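PDB 3FCY: xylan esterase 1 from Thermoanaerobacterium sp. 'JW/SL YS485', which probably removes acetyl groups from acetylated xylan and related acetyl esters, as an alpha/beta hydrolase of carbohydrate esterase family 7. Local coordinates for residues Ile68-Ser73 and Tyr83-Thr88; Tyr99-Thr104 and Gly134-Ala139. All coordinates share one frame; numbering follows the deposited sequence.

Interaction 1 (Ile68-Ser73 and Tyr83-Thr88)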
loop_
_atom_site.group_PDB
_atom_site.type_symbol
_atom_site.label_atom_id
_atom_site.label_comp_id
_atom_site.label_asym_id
_atom_site.label_seq_id
_atom_site.Cartn_x
_atom_site.Cartn_y
_atom_site.Cartn_z
ATOM N N ILE A 68 38.567 26.040 -16.045
ATOM C CA ILE A 68 37.702 26.484 -14.965
ATOM C C ILE A 68 37.130 27.885 -15.147
ATOM O O ILE A 68 37.822 28.807 -15.575
ATOM C CB ILE A 68 38.459 26.437 -13.624
ATOM C CG1 ILE A 68 39.003 25.024 -13.393
ATOM C CG2 ILE A 68 37.535 26.854 -12.486
ATOM C CD1 ILE A 68 39.960 24.921 -12.224
ATOM N N GLU A 69 35.853 28.030 -14.816
ATOM C CA GLU A 69 35.176 29.310 -14.906
ATOM C C GLU A 69 34.345 29.512 -13.646
ATOM O O GLU A 69 33.646 28.603 -13.197
ATOM C CB GLU A 69 34.273 29.360 -16.143
ATOM C CG GLU A 69 33.422 30.622 -16.220
ATOM C CD GLU A 69 32.672 30.765 -17.537
ATOM O OE1 GLU A 69 31.877 31.724 -17.663
ATOM O OE2 GLU A 69 32.879 29.926 -18.444
ATOM N N LEU A 70 34.438 30.702 -13.066
ATOM C CA LEU A 70 33.687 31.018 -11.861
ATOM C C LEU A 70 32.700 32.127 -12.175
ATOM O O LEU A 70 33.053 33.119 -12.812
ATOM C CB LEU A 70 34.632 31.474 -10.743
ATOM C CG LEU A 70 35.679 30.472 -10.248
ATOM C CD1 LEU A 70 36.599 31.163 -9.251
ATOM C CD2 LEU A 70 35.002 29.271 -9.608
ATOM N N LYS A 71 31.460 31.950 -11.744
ATOM C CA LYS A 71 30.429 32.948 -11.968
ATOM C C LYS A 71 29.767 33.273 -10.643
ATOM O O LYS A 71 29.337 32.369 -9.922
ATOM C CB LYS A 71 29.367 32.425 -12.938
ATOM C CG LYS A 71 29.848 32.215 -14.360
ATOM C CD LYS A 71 28.676 31.874 -15.267
ATOM C CE LYS A 71 29.107 31.722 -16.717
ATOM N NZ LYS A 71 27.937 31.467 -17.606
ATOM N N GLU A 72 29.685 34.558 -10.318
ATOM C CA GLU A 72 29.054 34.959 -9.074
ATOM C C GLU A 72 27.618 34.469 -9.052
ATOM O O GLU A 72 26.888 34.605 -10.034
ATOM C CB GLU A 72 29.076 36.482 -8.916
ATOM C CG GLU A 72 30.296 37.012 -8.186
ATOM C CD GLU A 72 30.153 38.473 -7.802
ATOM O OE1 GLU A 72 29.110 38.838 -7.214
ATOM O OE2 GLU A 72 31.086 39.253 -8.079
ATOM N N SER A 73 27.219 33.892 -7.925
ATOM C CA SER A 73 25.866 33.386 -7.768
ATOM C C SER A 73 24.897 34.512 -7.429
ATOM O O SER A 73 25.297 35.550 -6.903
ATOM C CB SER A 73 25.827 32.338 -6.653
ATOM O OG SER A 73 24.489 32.032 -6.297
ATOM N N TYR A 83 30.076 31.263 -5.487
ATOM C CA TYR A 83 30.315 31.122 -6.920
ATOM C C TYR A 83 29.800 29.815 -7.500
ATOM O O TYR A 83 29.790 28.772 -6.833
ATOM C CB TYR A 83 31.816 31.166 -7.222
ATOM C CG TYR A 83 32.541 32.420 -6.801
ATOM C CD1 TYR A 83 32.303 33.636 -7.441
ATOM C CD2 TYR A 83 33.496 32.383 -5.786
ATOM C CE1 TYR A 83 33.004 34.787 -7.081
ATOM C CE2 TYR A 83 34.202 33.523 -5.420
ATOM C CZ TYR A 83 33.951 34.720 -6.069
ATOM O OH TYR A 83 34.645 35.852 -5.705
ATOM N N ASP A 84 29.384 29.884 -8.760
ATOM C CA ASP A 84 28.962 28.708 -9.493
ATOM C C ASP A 84 30.251 28.355 -10.225
ATOM O O ASP A 84 30.760 29.148 -11.022
ATOM C CB ASP A 84 27.849 29.052 -10.483
ATOM C CG ASP A 84 26.492 29.120 -9.822
ATOM O OD1 ASP A 84 25.779 30.122 -10.013
ATOM O OD2 ASP A 84 26.138 28.159 -9.107
ATOM N N LEU A 85 30.801 27.186 -9.918
ATOM C CA LEU A 85 32.045 26.752 -10.526
ATOM C C LEU A 85 31.799 25.721 -11.623
ATOM O O LEU A 85 31.018 24.785 -11.445
ATOM C CB LEU A 85 32.965 26.173 -9.444
ATOM C CG LEU A 85 34.363 25.676 -9.836
ATOM C CD1 LEU A 85 35.226 25.556 -8.579
ATOM C CD2 LEU A 85 34.271 24.344 -10.553
ATOM N N TYR A 86 32.463 25.908 -12.760
ATOM C CA TYR A 86 32.333 24.984 -13.880
ATOM C C TYR A 86 33.700 24.532 -14.350
ATOM O O TYR A 86 34.629 25.331 -14.441
ATOM C CB TYR A 86 31.619 25.640 -15.062
ATOM C CG TYR A 86 30.266 26.208 -14.732
ATOM C CD1 TYR A 86 30.146 27.474 -14.163
ATOM C CD2 TYR A 86 29.101 25.482 -14.986
ATOM C CE1 TYR A 86 28.904 28.010 -13.854
ATOM C CE2 TYR A 86 27.849 26.007 -14.680
ATOM C CZ TYR A 86 27.760 27.273 -14.114
ATOM O OH TYR A 86 26.537 27.805 -13.804
ATOM N N PHE A 87 33.824 23.245 -14.638
ATOM C CA PHE A 87 35.077 22.709 -15.144
ATOM C C PHE A 87 34.766 21.597 -16.130
ATOM O O PHE A 87 33.694 20.994 -16.083
ATOM C CB PHE A 87 35.968 22.188 -14.010
ATOM C CG PHE A 87 35.443 20.957 -13.324
ATOM C CD1 PHE A 87 34.508 21.054 -12.298
ATOM C CD2 PHE A 87 35.916 19.698 -13.682
ATOM C CE1 PHE A 87 34.056 19.913 -11.635
ATOM C CE2 PHE A 87 35.469 18.552 -13.024
ATOM C CZ PHE A 87 34.539 18.660 -11.998
ATOM N N THR A 88 35.692 21.338 -17.041
ATOM C CA THR A 88 35.487 20.292 -18.028
ATOM C C THR A 88 36.068 18.972 -17.532
ATOM O O THR A 88 37.228 18.908 -17.131
ATOM C CB THR A 88 36.138 20.674 -19.376
ATOM O OG1 THR A 88 35.545 21.890 -19.856
ATOM C CG2 THR A 88 35.934 19.574 -20.403
HETATM O O HOH W 1 25.869 32.166 -11.393
HETATM O O HOH W 2 23.436 30.589 -8.268
#
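Leu70 and Leu85 meet at the closely packed part of this contact, where CD2 of Leu70 sits against CB and CG of Leu85, 3.7 Å from the latter, the two side chains crossing at a slant; Tyr99 backs this face. Next along, Ile68 brings CG1 to 4.2 Å from CB of Phe87, whose ring turns off toward helix 176-192. The backbones form an antiparallel beta hairpin in which strand 69-72 is the outermost of the sheet within this chain. Glu69 and Tyr86, then Lys71 and Asp84, are its hydrogen-bonded pairs; the nearly straight bond from Asp84 N to Lys71 O measures 2.7 Å. On the face of Glu69, Lys71, Asp84 and Tyr86 the packing is looser, and Lys71 is exposed to solvent. Its extended chain crosses the Tyr86 side chain at about a right angle, Lys71 CD lying 4.1 Å from Tyr86 CE1, and makes a long salt bridge within its own strand, Lys71 NZ to Glu69 OE1 at 3.9 Å. At the far end the exposed Glu72 lays CG 3.7 Å from CE1 of Tyr83. A water bridges Ser73 OG and Asp84 OD1, while Ser73 OG also bonds Phe75 N and Asp84 OD2 bonds His96 NE2.

Interaction 2 (Tyr99-Thr104 and Gly134-Ala139)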
loop_
_atom_site.group_PDB
_atom_site.type_symbol
_atom_site.label_atom_id
_atom_site.label_comp_id
_atom_site.label_asym_id
_atom_site.label_seq_id
_atom_site.Cartn_x
_atom_site.Cartn_y
_atom_site.Cartn_z
ATOM N N TYR A 99 30.288 26.717 -5.046
ATOM C CA TYR A 99 31.579 27.007 -4.425
ATOM C C TYR A 99 31.439 28.219 -3.515
ATOM O O TYR A 99 31.176 29.331 -3.977
ATOM C CB TYR A 99 32.625 27.249 -5.525
ATOM C CG TYR A 99 33.958 27.833 -5.087
ATOM C CD1 TYR A 99 34.588 27.418 -3.912
ATOM C CD2 TYR A 99 34.618 28.766 -5.891
ATOM C CE1 TYR A 99 35.850 27.917 -3.550
ATOM C CE2 TYR A 99 35.873 29.265 -5.544
ATOM C CZ TYR A 99 36.483 28.837 -4.375
ATOM O OH TYR A 99 37.732 29.324 -4.053
ATOM N N ILE A 100 31.590 27.986 -2.213
ATOM C CA ILE A 100 31.475 29.045 -1.220
ATOM C C ILE A 100 32.823 29.238 -0.535
ATOM O O ILE A 100 33.389 28.306 0.039
ATOM C CB ILE A 100 30.415 28.707 -0.156
ATOM C CG1 ILE A 100 29.113 28.272 -0.839
ATOM C CG2 ILE A 100 30.162 29.926 0.720
ATOM C CD1 ILE A 100 28.055 27.750 0.120
ATOM N N LYS A 101 33.325 30.464 -0.601
ATOM C CA LYS A 101 34.615 30.807 -0.027
ATOM C C LYS A 101 34.441 31.838 1.080
ATOM O O LYS A 101 33.899 32.921 0.852
ATOM C CB LYS A 101 35.518 31.367 -1.131
ATOM C CG LYS A 101 36.909 31.755 -0.696
ATOM C CD LYS A 101 37.651 32.416 -1.849
ATOM C CE LYS A 101 39.030 32.890 -1.419
ATOM N NZ LYS A 101 39.735 33.585 -2.534
ATOM N N PRO A 102 34.894 31.511 2.301
ATOM C CA PRO A 102 34.762 32.455 3.413
ATOM C C PRO A 102 35.665 33.670 3.212
ATOM O O PRO A 102 36.756 33.557 2.648
ATOM C CB PRO A 102 35.177 31.617 4.622
ATOM C CG PRO A 102 36.213 30.698 4.046
ATOM C CD PRO A 102 35.593 30.284 2.727
ATOM N N LYS A 103 35.204 34.833 3.662
ATOM C CA LYS A 103 35.996 36.048 3.539
ATOM C C LYS A 103 36.964 36.145 4.711
ATOM O O LYS A 103 36.812 36.992 5.587
ATOM C CB LYS A 103 35.098 37.288 3.514
ATOM C CG LYS A 103 34.390 37.553 2.192
ATOM C CD LYS A 103 33.652 38.883 2.274
ATOM C CE LYS A 103 32.971 39.252 0.972
ATOM N NZ LYS A 103 32.275 40.568 1.099
ATOM N N THR A 104 37.950 35.257 4.727
ATOM C CA THR A 104 38.956 35.239 5.779
ATOM C C THR A 104 40.323 35.201 5.111
ATOM O O THR A 104 40.435 34.835 3.943
ATOM C CB THR A 104 38.808 33.996 6.681
ATOM O OG1 THR A 104 38.996 32.807 5.900
ATOM C CG2 THR A 104 37.431 33.966 7.318
ATOM N N GLY A 134 34.900 28.315 9.011
ATOM C CA GLY A 134 36.040 28.781 8.237
ATOM C C GLY A 134 36.430 27.914 7.051
ATOM O O GLY A 134 37.481 28.125 6.447
ATOM N N PHE A 135 35.590 26.938 6.718
ATOM C CA PHE A 135 35.854 26.044 5.593
ATOM C C PHE A 135 35.412 26.641 4.267
ATOM O O PHE A 135 34.509 27.477 4.221
ATOM C CB PHE A 135 35.064 24.736 5.713
ATOM C CG PHE A 135 35.703 23.679 6.561
ATOM C CD1 PHE A 135 35.736 22.360 6.111
ATOM C CD2 PHE A 135 36.183 23.965 7.836
ATOM C CE1 PHE A 135 36.232 21.334 6.920
ATOM C CE2 PHE A 135 36.684 22.948 8.657
ATOM C CZ PHE A 135 36.705 21.628 8.196
ATOM N N THR A 136 36.062 26.200 3.193
ATOM C CA THR A 136 35.644 26.566 1.852
ATOM C C THR A 136 34.742 25.355 1.617
ATOM O O THR A 136 35.109 24.236 1.991
ATOM C CB THR A 136 36.807 26.540 0.834
ATOM O OG1 THR A 136 37.398 27.839 0.759
ATOM C CG2 THR A 136 36.305 26.144 -0.559
ATOM N N VAL A 137 33.559 25.560 1.046
ATOM C CA VAL A 137 32.653 24.439 0.807
ATOM C C VAL A 137 32.284 24.322 -0.667
ATOM O O VAL A 137 31.902 25.308 -1.304
ATOM C CB VAL A 137 31.348 24.570 1.641
ATOM C CG1 VAL A 137 30.411 23.390 1.350
ATOM C CG2 VAL A 137 31.685 24.619 3.127
ATOM N N VAL A 138 32.403 23.108 -1.194
ATOM C CA VAL A 138 32.088 22.828 -2.591
ATOM C C VAL A 138 31.082 21.679 -2.654
ATOM O O VAL A 138 31.215 20.695 -1.931
ATOM C CB VAL A 138 33.363 22.427 -3.378
ATOM C CG1 VAL A 138 33.023 22.179 -4.842
ATOM C CG2 VAL A 138 34.416 23.525 -3.258
ATOM N N ALA A 139 30.071 21.818 -3.506
ATOM C CA ALA A 139 29.044 20.787 -3.671
ATOM C C ALA A 139 28.857 20.545 -5.166
ATOM O O ALA A 139 28.300 21.385 -5.873
ATOM C CB ALA A 139 27.734 21.240 -3.038
HETATM O O HOH W 3 38.635 30.372 7.429
#
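An antiparallel strand pair within the alpha/beta hydrolase sheet sets Tyr99 and Ile100 of strand 94-102 against Thr136, Val137 and Val138 of strand 136-140. Ile100 and Val137 form its hydrogen-bonded pair: Ile100 N reaches Val137 O at 2.8 Å, nearly straight at 172°, and Val137 N returns to Ile100 O at 2.9 Å. On the Tyr99 face, the ring carries the packing. With CG anti to the backbone N (chi1 168°), it reaches over toward strand 136-140, crosses Thr136 and Val138 at a slant and takes Thr136 CG2 at its edge, in plane, 3.5 Å from Tyr99 CE1; Val138 CG2 approaches Tyr99 CD1 at 4.0 Å. Tyr99 OH and Thr136 OG1 both hydrogen-bond Glu196 OE2, so one carboxylate oxygen ties the two strands together. Pro102 ends the ladder differently: having no N-H, it presents CD to Phe135 O at 3.4 Å and CG to Gly134 O at 3.7 Å. A glycine here, lacking that ring, would probably open a gap beside both carbonyls and let the backbone turn more freely at this point. Gly134, at positive phi, closes helix 128-131 in a Schellman motif near the calcium ligand Tyr345; a water joins Gly134 O to Thr104 OG1. The connection from strand 108-114 passes through this helix to strand 136-140, a beta-alpha-beta crossover typical of the alpha/beta hydrolase fold.

Overall arrangement
Interactions 1 and 2 follow one another along the chain, the first closing before the second opens, and their centres lie about 14 Å apart in the same mixed sheet. Strands 80-88 and 94-102 are sheet neighbours and connect them: Tyr83 N probably hydrogen-bonds Tyr99 O at 2.7 Å, and Leu70 CD2 packs 3.8 Å from Tyr99 CD2. Interaction 1 forms the outer hairpin, with strand 69-72 outermost within the chain, whereas interaction 2 is buried. Interaction 1 thus lies in the antiparallel flank and interaction 2 at its junction with the parallel strands, which lead on to the predicted nucleophile Ser208; both are on one side of the chain's centre.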